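Local coordinates for single-stranded-DNA-specific exonuclease RecJ (Thermus thermophilus, PDB 2ZXR), which degrades single-stranded DNA exonucleolytically in the 5' to 3' direction, using divalent metal ions, with no detectable activity on single-stranded RNA, at residues 451-454 with 458-461; 480-483 with 488-491; 510-515 with 519-524. All coordinates share one frame; numbering follows the deposited sequence.

Overall arrangement
All three contacts belong to the OB domain of RecJ and follow one another along the chain. Contacts 2 and 3 are two antiparallel hairpins of one mixed sheet, their centres about 11 Å apart, joined where strand 487-492 lies beside strand 517-528; there NE of R488 and OE1 of E521 form a 2.6 Å salt bridge. Contact 1, in the loop entering the same sheet at strand 462-466, touches neither: its nearest atoms are about 6 Å from contact 3 and about 10 Å from contact 2. It is the one nearest the metal site, though G454 is still about 12 Å from the side chain of D221, a magnesium ligand; the hairpins lie away from it.

Contact 1 of 3, residues 451-454 with 458-461; sequences EPYG and PEPL
With CG of Y453 anti to its own carbonyl carbon, the phenol ring swings across to the backbone of 458-461, while E459 sets its CG opposite its backbone N (chi1 -175°) and runs out over the ring. The outcome is a CH-pi contact: CA of E459 sits 3.6 Å from the centroid of the Y453 ring, only 14° off the normal and so over the middle of one face. CB and CG of E459 continue over the same ring toward the CD2-CE2 side, CG reaching CE2 of Y453 at 3.6 Å, and the carboxylate ends up nearly parallel to the ring plane, 8° from it. P460 meets the far end of the tyrosine at about a right angle, its CD 3.5 Å from OH of Y453 and 3.8 Å from CE1. Nearer the backbone, O of G454 approaches N of P458, but a proline nitrogen has no hydrogen to give, and the contact between the two segments is van der Waals and CH-pi packing. Both are irregular loop, rich in proline, and the peptide bond before P452 is cis. The tyrosine thus packs on E459 and P460 within the loop between helix 440-447 and strand 462-466 of the OB sheet. P452 rests against helix 227-239, touching V233 and L237. Y453 and P460 both lie on L447 of helix 440-447, P460 also meets L431 of strand 426-433, and E459 reaches L508 of strand 503-514.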
ATOM      1  N   GLU A 451      10.725   3.626   3.467  1.00 27.50           N
ATOM      2  CA  GLU A 451      10.059   4.840   3.055  1.00 27.55           C
ATOM      3  C   GLU A 451      10.742   5.447   1.845  1.00 26.46           C
ATOM      4  O   GLU A 451      11.947   5.262   1.636  1.00 25.30           O
ATOM      5  CB  GLU A 451      10.061   5.814   4.200  1.00 30.12           C
ATOM      6  CG  GLU A 451       9.394   5.245   5.411  1.00 33.36           C
ATOM      7  CD  GLU A 451       9.103   6.313   6.419  1.00 35.84           C
ATOM      8  OE1 GLU A 451       8.003   6.909   6.346  1.00 37.23           O
ATOM      9  OE2 GLU A 451       9.985   6.566   7.276  1.00 38.83           O
ATOM     10  N   PRO A 452       9.985   6.218   1.046  1.00 25.07           N
ATOM     11  CA  PRO A 452       8.559   6.535   1.243  1.00 24.04           C
ATOM     12  C   PRO A 452       7.529   5.438   0.938  1.00 22.75           C
ATOM     13  O   PRO A 452       7.592   4.781  -0.113  1.00 23.21           O
ATOM     14  CB  PRO A 452       8.362   7.745   0.347  1.00 23.20           C
ATOM     15  CG  PRO A 452       9.249   7.394  -0.837  1.00 24.68           C
ATOM     16  CD  PRO A 452      10.511   6.862  -0.172  1.00 23.84           C
ATOM     17  N   TYR A 453       6.595   5.245   1.875  1.00 22.40           N
ATOM     18  CA  TYR A 453       5.496   4.293   1.718  1.00 23.39           C
ATOM     19  C   TYR A 453       4.457   4.917   0.793  1.00 23.89           C
ATOM     20  O   TYR A 453       4.240   6.141   0.800  1.00 23.08           O
ATOM     21  CB  TYR A 453       4.788   3.994   3.057  1.00 24.27           C
ATOM     22  CG  TYR A 453       5.619   3.186   4.030  1.00 23.94           C
ATOM     23  CD1 TYR A 453       6.213   1.992   3.627  1.00 24.26           C
ATOM     24  CD2 TYR A 453       5.835   3.631   5.335  1.00 25.03           C
ATOM     25  CE1 TYR A 453       6.996   1.263   4.488  1.00 25.23           C
ATOM     26  CE2 TYR A 453       6.623   2.905   6.218  1.00 25.82           C
ATOM     27  CZ  TYR A 453       7.197   1.711   5.780  1.00 25.52           C
ATOM     28  OH  TYR A 453       7.921   0.926   6.637  1.00 27.12           O
ATOM     29  N   GLY A 454       3.806   4.075   0.007  1.00 25.31           N
ATOM     30  CA  GLY A 454       2.770   4.562  -0.895  1.00 26.20           C
ATOM     31  C   GLY A 454       2.206   3.435  -1.730  1.00 27.36           C
ATOM     32  O   GLY A 454       2.394   2.259  -1.402  1.00 25.84           O
ATOM     33  N   PRO A 458       3.301  -0.425   0.635  1.00 24.65           N
ATOM     34  CA  PRO A 458       2.487   0.024   1.761  1.00 23.88           C
ATOM     35  C   PRO A 458       3.265  -0.287   3.027  1.00 23.45           C
ATOM     36  O   PRO A 458       4.146  -1.126   3.030  1.00 22.77           O
ATOM     37  CB  PRO A 458       1.236  -0.835   1.647  1.00 24.89           C
ATOM     38  CG  PRO A 458       1.764  -2.110   1.120  1.00 24.98           C
ATOM     39  CD  PRO A 458       2.736  -1.652   0.043  1.00 24.88           C
ATOM     40  N   GLU A 459       2.979   0.412   4.103  1.00 23.55           N
ATOM     41  CA  GLU A 459       3.673   0.116   5.326  1.00 23.59           C
ATOM     42  C   GLU A 459       3.329  -1.358   5.697  1.00 23.21           C
ATOM     43  O   GLU A 459       2.182  -1.812   5.546  1.00 22.43           O
ATOM     44  CB  GLU A 459       3.194   1.091   6.389  1.00 25.02           C
ATOM     45  CG  GLU A 459       3.890   0.999   7.705  1.00 28.09           C
ATOM     46  CD  GLU A 459       3.536   2.181   8.575  1.00 29.70           C
ATOM     47  OE1 GLU A 459       2.703   3.008   8.149  1.00 30.30           O
ATOM     48  OE2 GLU A 459       4.087   2.280   9.671  1.00 30.40           O
ATOM     49  N   PRO A 460       4.328  -2.129   6.147  1.00 22.81           N
ATOM     50  CA  PRO A 460       4.076  -3.533   6.522  1.00 22.96           C
ATOM     51  C   PRO A 460       3.180  -3.721   7.753  1.00 22.47           C
ATOM     52  O   PRO A 460       3.199  -2.902   8.688  1.00 21.71           O
ATOM     53  CB  PRO A 460       5.477  -4.081   6.781  1.00 22.06           C
ATOM     54  CG  PRO A 460       6.220  -2.899   7.239  1.00 23.30           C
ATOM     55  CD  PRO A 460       5.753  -1.793   6.307  1.00 21.64           C
ATOM     56  N   LEU A 461       2.413  -4.813   7.755  1.00 22.29           N
ATOM     57  CA  LEU A 461       1.550  -5.141   8.884  1.00 23.40           C
ATOM     58  C   LEU A 461       2.038  -6.418   9.563  1.00 23.81           C
ATOM     59  O   LEU A 461       2.372  -7.404   8.885  1.00 24.08           O
ATOM     60  CB  LEU A 461       0.115  -5.361   8.429  1.00 24.38           C
ATOM     61  CG  LEU A 461      -0.616  -4.173   7.825  1.00 26.83           C
ATOM     62  CD1 LEU A 461      -1.859  -4.694   7.107  1.00 27.28           C
ATOM     63  CD2 LEU A 461      -0.958  -3.158   8.920  1.00 27.15           C
TER

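Contact 2 of 3, residues 480-483 with 488-491; sequences LAFR and RVLA
F482 and V489 form the tight centre of this antiparallel beta hairpin, strands 479-484 and 487-492 of the OB-domain sheet. Their backbones exchange two hydrogen bonds, V489 N to F482 O at 2.9 Å and almost straight (175°), and F482 N to V489 O at 3.1 Å; L480 and A491 repeat the pattern two residues along. On the face that carries L480, F482, V489 and A491, the phenyl ring folds back over its neighbour because CG of F482 lies between the backbone N and the carbonyl carbon (chi1 61°). CG1 of V489 then comes up under one ring face, offset toward the rim and 3.9 Å from the centroid, as a CH-pi contact, while CD1 of L480 lies at the ring edge. L527 and A524 of strand 517-528 pack against F482 and V489, respectively, on this buried side.

The other face is looser and partly exposed at R483, R488 and L490. Here R483 lays its guanidinium over the aliphatic start of R488, whose own chain bends at chi3, putting its guanidinium over CD2 of L490 with NH1 near CB of A481, and NE in a salt bridge with OE1 of E521. The two guanidinium planes are 28° apart. On this face CB of the non-hydrogen-bonded A481 meets CD2 of its partner L490 at 3.8 Å.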
ATOM      1  N   LEU A 480     -10.285   2.067  21.658  1.00 53.56           N
ATOM      2  CA  LEU A 480      -9.800   1.384  22.862  1.00 52.10           C
ATOM      3  C   LEU A 480      -8.321   0.988  22.785  1.00 51.55           C
ATOM      4  O   LEU A 480      -7.640   1.216  21.772  1.00 50.79           O
ATOM      5  CB  LEU A 480     -10.640   0.130  23.146  1.00 51.93           C
ATOM      6  CG  LEU A 480     -10.533  -1.107  22.242  1.00 52.32           C
ATOM      7  CD1 LEU A 480      -9.315  -1.912  22.629  1.00 52.71           C
ATOM      8  CD2 LEU A 480     -11.769  -1.987  22.396  1.00 52.02           C
ATOM      9  N   ALA A 481      -7.838   0.378  23.863  1.00 50.42           N
ATOM     10  CA  ALA A 481      -6.456  -0.054  23.942  1.00 49.71           C
ATOM     11  C   ALA A 481      -6.335  -1.271  24.841  1.00 49.29           C
ATOM     12  O   ALA A 481      -7.046  -1.393  25.837  1.00 49.49           O
ATOM     13  CB  ALA A 481      -5.600   1.074  24.475  1.00 50.33           C
ATOM     14  N   PHE A 482      -5.435  -2.178  24.485  1.00 48.73           N
ATOM     15  CA  PHE A 482      -5.216  -3.389  25.270  1.00 47.99           C
ATOM     16  C   PHE A 482      -3.820  -3.928  24.997  1.00 47.95           C
ATOM     17  O   PHE A 482      -3.066  -3.338  24.216  1.00 47.53           O
ATOM     18  CB  PHE A 482      -6.279  -4.441  24.935  1.00 47.86           C
ATOM     19  CG  PHE A 482      -6.275  -4.875  23.509  1.00 47.67           C
ATOM     20  CD1 PHE A 482      -5.533  -5.979  23.105  1.00 47.80           C
ATOM     21  CD2 PHE A 482      -6.993  -4.158  22.553  1.00 47.93           C
ATOM     22  CE1 PHE A 482      -5.502  -6.365  21.767  1.00 47.63           C
ATOM     23  CE2 PHE A 482      -6.969  -4.532  21.215  1.00 47.22           C
ATOM     24  CZ  PHE A 482      -6.222  -5.638  20.822  1.00 47.54           C
ATOM     25  N   ARG A 483      -3.473  -5.042  25.634  1.00 47.35           N
ATOM     26  CA  ARG A 483      -2.150  -5.616  25.452  1.00 47.13           C
ATOM     27  C   ARG A 483      -2.115  -7.058  25.012  1.00 46.58           C
ATOM     28  O   ARG A 483      -2.942  -7.868  25.427  1.00 46.74           O
ATOM     29  CB  ARG A 483      -1.335  -5.494  26.743  1.00 48.34           C
ATOM     30  CG  ARG A 483      -0.795  -4.114  26.993  1.00 49.57           C
ATOM     31  CD  ARG A 483       0.479  -4.187  27.813  1.00 52.04           C
ATOM     32  NE  ARG A 483       1.261  -2.960  27.685  1.00 53.68           N
ATOM     33  CZ  ARG A 483       0.815  -1.753  28.021  1.00 53.93           C
ATOM     34  NH1 ARG A 483      -0.415  -1.608  28.514  1.00 54.10           N
ATOM     35  NH2 ARG A 483       1.594  -0.690  27.855  1.00 53.81           N
ATOM     36  N   ARG A 488       1.492  -2.940  23.644  1.00 39.60           N
ATOM     37  CA  ARG A 488       0.272  -2.142  23.682  1.00 40.49           C
ATOM     38  C   ARG A 488      -0.269  -1.855  22.293  1.00 40.31           C
ATOM     39  O   ARG A 488       0.457  -1.364  21.424  1.00 41.50           O
ATOM     40  CB  ARG A 488       0.482  -0.808  24.416  1.00 41.47           C
ATOM     41  CG  ARG A 488      -0.847  -0.053  24.610  1.00 43.07           C
ATOM     42  CD  ARG A 488      -0.785   1.053  25.664  1.00 44.43           C
ATOM     43  NE  ARG A 488      -0.530   2.361  25.078  1.00 44.47           N
ATOM     44  CZ  ARG A 488      -1.419   3.344  24.987  1.00 45.10           C
ATOM     45  NH1 ARG A 488      -2.652   3.187  25.458  1.00 46.35           N
ATOM     46  NH2 ARG A 488      -1.077   4.485  24.397  1.00 44.03           N
ATOM     47  N   VAL A 489      -1.552  -2.133  22.095  1.00 39.37           N
ATOM     48  CA  VAL A 489      -2.191  -1.912  20.807  1.00 38.43           C
ATOM     49  C   VAL A 489      -3.417  -1.008  20.916  1.00 38.18           C
ATOM     50  O   VAL A 489      -4.168  -1.091  21.881  1.00 38.77           O
ATOM     51  CB  VAL A 489      -2.523  -3.298  20.127  1.00 38.44           C
ATOM     52  CG1 VAL A 489      -2.626  -4.366  21.160  1.00 39.12           C
ATOM     53  CG2 VAL A 489      -3.795  -3.231  19.308  1.00 37.80           C
ATOM     54  N   LEU A 490      -3.579  -0.124  19.931  1.00 37.50           N
ATOM     55  CA  LEU A 490      -4.680   0.829  19.851  1.00 36.75           C
ATOM     56  C   LEU A 490      -5.567   0.396  18.713  1.00 36.51           C
ATOM     57  O   LEU A 490      -5.075   0.011  17.646  1.00 35.94           O
ATOM     58  CB  LEU A 490      -4.153   2.226  19.557  1.00 37.42           C
ATOM     59  CG  LEU A 490      -3.140   2.741  20.569  1.00 38.90           C
ATOM     60  CD1 LEU A 490      -2.369   3.907  19.951  1.00 39.02           C
ATOM     61  CD2 LEU A 490      -3.864   3.151  21.854  1.00 40.00           C
ATOM     62  N   ALA A 491      -6.875   0.483  18.919  1.00 36.13           N
ATOM     63  CA  ALA A 491      -7.807   0.033  17.898  1.00 37.07           C
ATOM     64  C   ALA A 491      -9.207   0.640  17.959  1.00 37.44           C
ATOM     65  O   ALA A 491      -9.638   1.163  18.981  1.00 38.23           O
ATOM     66  CB  ALA A 491      -7.919  -1.499  17.981  1.00 35.66           C
TER

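Contact 3 of 3, residues 510-515 with 519-524; sequences SENAWN and AYEVQA
S510 pairs with E521 and N512 with A519 through reciprocal backbone hydrogen bonds, so the N-H and C=O of all four residues are used between the two strands of this antiparallel hairpin. The S510 N to E521 O bond is short, 2.6 Å; S510 O accepts E521 N and also faces CA of Y520 at 3.2 Å.

Side chains add a polar link on each face. On the face with N512 and E521, N512 ND2 donates to E521 OE2, with the oxygen lying in the amide plane of N512 and offering its anti lone pair; the 2.5 Å separation is unusually short and probably uncertain. Amide and carboxylate planes stand 74° apart. The other oxygen, OE1 of E521, takes the salt bridge from R488. ND2 of N512 also gives a bond to a water at 3.2 Å, which passes one on to OE1 of Q523. OG of S510 is satisfied within its own strand, by the carbonyl of L508.

On the opposite face E511 and Y520 run side by side. The extended glutamate (chi1 -179°) brings OE2 to the phenol OH of Y520, which donates to it; the refined separation of 2.4 Å is very short and doubtful as an exact value. E521 is thus gripped through both carboxylate oxygens, by an amide and an arginine, which would probably favour its ionised form; the bridge from NE of R488 to OE1 also ties this hairpin to strand 487-492.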
ATOM      1  N   SER A 510       4.306   1.064  15.546  1.00 26.73           N
ATOM      2  CA  SER A 510       4.390   2.511  15.639  1.00 28.98           C
ATOM      3  C   SER A 510       5.355   3.030  16.698  1.00 29.47           C
ATOM      4  O   SER A 510       5.548   2.409  17.759  1.00 28.92           O
ATOM      5  CB  SER A 510       2.999   3.072  15.939  1.00 28.72           C
ATOM      6  OG  SER A 510       2.032   2.354  15.215  1.00 31.23           O
ATOM      7  N   GLU A 511       5.956   4.180  16.393  1.00 30.42           N
ATOM      8  CA  GLU A 511       6.854   4.852  17.325  1.00 31.20           C
ATOM      9  C   GLU A 511       6.044   6.082  17.711  1.00 32.35           C
ATOM     10  O   GLU A 511       5.944   7.024  16.928  1.00 32.75           O
ATOM     11  CB  GLU A 511       8.154   5.285  16.648  1.00 31.01           C
ATOM     12  CG  GLU A 511       9.145   5.988  17.606  1.00 31.69           C
ATOM     13  CD  GLU A 511      10.481   6.351  16.940  1.00 31.58           C
ATOM     14  OE1 GLU A 511      10.495   7.251  16.078  1.00 32.72           O
ATOM     15  OE2 GLU A 511      11.522   5.730  17.270  1.00 32.06           O
ATOM     16  N   ASN A 512       5.437   6.060  18.891  1.00 33.10           N
ATOM     17  CA  ASN A 512       4.632   7.189  19.337  1.00 35.63           C
ATOM     18  C   ASN A 512       5.416   8.074  20.298  1.00 37.17           C
ATOM     19  O   ASN A 512       5.956   7.606  21.295  1.00 37.91           O
ATOM     20  CB  ASN A 512       3.344   6.700  20.014  1.00 34.48           C
ATOM     21  CG  ASN A 512       2.466   5.901  19.072  1.00 34.47           C
ATOM     22  OD1 ASN A 512       2.347   6.234  17.902  1.00 32.16           O
ATOM     23  ND2 ASN A 512       1.837   4.853  19.586  1.00 33.70           N
ATOM     24  N   ALA A 513       5.482   9.361  19.991  1.00 38.97           N
ATOM     25  CA  ALA A 513       6.214  10.280  20.841  1.00 40.39           C
ATOM     26  C   ALA A 513       5.256  11.063  21.719  1.00 41.75           C
ATOM     27  O   ALA A 513       4.141  11.403  21.312  1.00 41.65           O
ATOM     28  CB  ALA A 513       7.040  11.227  19.990  1.00 40.01           C
ATOM     29  N   TRP A 514       5.696  11.331  22.935  1.00 43.29           N
ATOM     30  CA  TRP A 514       4.894  12.093  23.874  1.00 44.54           C
ATOM     31  C   TRP A 514       5.733  12.588  25.043  1.00 45.36           C
ATOM     32  O   TRP A 514       6.532  11.847  25.610  1.00 44.62           O
ATOM     33  CB  TRP A 514       3.739  11.254  24.403  1.00 43.47           C
ATOM     34  CG  TRP A 514       2.873  12.038  25.317  1.00 44.01           C
ATOM     35  CD1 TRP A 514       3.053  12.232  26.654  1.00 44.18           C
ATOM     36  CD2 TRP A 514       1.722  12.807  24.950  1.00 43.70           C
ATOM     37  NE1 TRP A 514       2.084  13.077  27.147  1.00 44.92           N
ATOM     38  CE2 TRP A 514       1.257  13.448  26.120  1.00 44.03           C
ATOM     39  CE3 TRP A 514       1.041  13.021  23.742  1.00 43.99           C
ATOM     40  CZ2 TRP A 514       0.139  14.292  26.123  1.00 43.79           C
ATOM     41  CZ3 TRP A 514      -0.074  13.861  23.741  1.00 43.93           C
ATOM     42  CH2 TRP A 514      -0.511  14.487  24.929  1.00 43.99           C
ATOM     43  N   ASN A 515       5.558  13.857  25.386  1.00 47.25           N
ATOM     44  CA  ASN A 515       6.289  14.416  26.510  1.00 49.62           C
ATOM     45  C   ASN A 515       7.788  14.191  26.295  1.00 49.76           C
ATOM     46  O   ASN A 515       8.530  13.922  27.240  1.00 50.51           O
ATOM     47  CB  ASN A 515       5.820  13.724  27.795  1.00 50.84           C
ATOM     48  CG  ASN A 515       5.889  14.626  28.999  1.00 52.94           C
ATOM     49  OD1 ASN A 515       5.847  15.855  28.867  1.00 54.14           O
ATOM     50  ND2 ASN A 515       5.972  14.028  30.189  1.00 53.56           N
ATOM     51  N   ALA A 519       7.434   5.565  22.592  1.00 38.44           N
ATOM     52  CA  ALA A 519       6.806   4.317  23.019  1.00 35.89           C
ATOM     53  C   ALA A 519       6.514   3.506  21.745  1.00 35.41           C
ATOM     54  O   ALA A 519       5.903   4.023  20.806  1.00 34.13           O
ATOM     55  CB  ALA A 519       5.500   4.591  23.773  1.00 35.64           C
ATOM     56  N   TYR A 520       6.948   2.244  21.729  1.00 33.51           N
ATOM     57  CA  TYR A 520       6.758   1.370  20.579  1.00 32.36           C
ATOM     58  C   TYR A 520       5.525   0.543  20.755  1.00 32.24           C
ATOM     59  O   TYR A 520       5.489  -0.371  21.555  1.00 33.70           O
ATOM     60  CB  TYR A 520       7.993   0.511  20.405  1.00 30.56           C
ATOM     61  CG  TYR A 520       9.139   1.393  20.025  1.00 30.11           C
ATOM     62  CD1 TYR A 520       9.388   1.693  18.683  1.00 29.17           C
ATOM     63  CD2 TYR A 520       9.899   2.039  21.007  1.00 28.61           C
ATOM     64  CE1 TYR A 520      10.360   2.612  18.324  1.00 30.09           C
ATOM     65  CE2 TYR A 520      10.869   2.964  20.662  1.00 28.71           C
ATOM     66  CZ  TYR A 520      11.095   3.248  19.323  1.00 29.45           C
ATOM     67  OH  TYR A 520      12.044   4.168  18.968  1.00 30.77           O
ATOM     68  N   GLU A 521       4.505   0.860  19.980  1.00 32.29           N
ATOM     69  CA  GLU A 521       3.231   0.182  20.121  1.00 32.61           C
ATOM     70  C   GLU A 521       2.676  -0.205  18.780  1.00 31.51           C
ATOM     71  O   GLU A 521       3.273   0.080  17.746  1.00 31.39           O
ATOM     72  CB  GLU A 521       2.262   1.132  20.822  1.00 34.52           C
ATOM     73  CG  GLU A 521       2.902   1.805  22.030  1.00 36.57           C
ATOM     74  CD  GLU A 521       2.038   2.887  22.640  1.00 37.79           C
ATOM     75  OE1 GLU A 521       1.737   2.767  23.847  1.00 36.99           O
ATOM     76  OE2 GLU A 521       1.669   3.847  21.916  1.00 38.63           O
ATOM     77  N   VAL A 522       1.516  -0.843  18.798  1.00 30.91           N
ATOM     78  CA  VAL A 522       0.893  -1.264  17.564  1.00 31.40           C
ATOM     79  C   VAL A 522      -0.462  -0.615  17.373  1.00 31.68           C
ATOM     80  O   VAL A 522      -1.287  -0.569  18.283  1.00 33.27           O
ATOM     81  CB  VAL A 522       0.747  -2.812  17.503  1.00 30.63           C
ATOM     82  CG1 VAL A 522      -0.048  -3.217  16.297  1.00 31.50           C
ATOM     83  CG2 VAL A 522       2.116  -3.454  17.431  1.00 29.59           C
ATOM     84  N   GLN A 523      -0.668  -0.092  16.177  1.00 31.17           N
ATOM     85  CA  GLN A 523      -1.913   0.543  15.814  1.00 30.78           C
ATOM     86  C   GLN A 523      -2.601  -0.528  14.997  1.00 30.28           C
ATOM     87  O   GLN A 523      -2.143  -0.864  13.902  1.00 28.98           O
ATOM     88  CB  GLN A 523      -1.639   1.758  14.930  1.00 31.99           C
ATOM     89  CG  GLN A 523      -2.883   2.517  14.482  1.00 33.87           C
ATOM     90  CD  GLN A 523      -3.457   3.388  15.595  1.00 35.46           C
ATOM     91  OE1 GLN A 523      -2.713   4.071  16.307  1.00 35.14           O
ATOM     92  NE2 GLN A 523      -4.786   3.382  15.736  1.00 35.53           N
ATOM     93  N   ALA A 524      -3.695  -1.059  15.514  1.00 29.75           N
ATOM     94  CA  ALA A 524      -4.408  -2.109  14.797  1.00 31.10           C
ATOM     95  C   ALA A 524      -5.163  -1.597  13.561  1.00 31.01           C
ATOM     96  O   ALA A 524      -5.865  -0.602  13.646  1.00 30.88           O
ATOM     97  CB  ALA A 524      -5.375  -2.818  15.749  1.00 29.47           C
TER
HETATM   98  O   HOH W   1      -0.222   4.141  17.254  1.00 41.07           O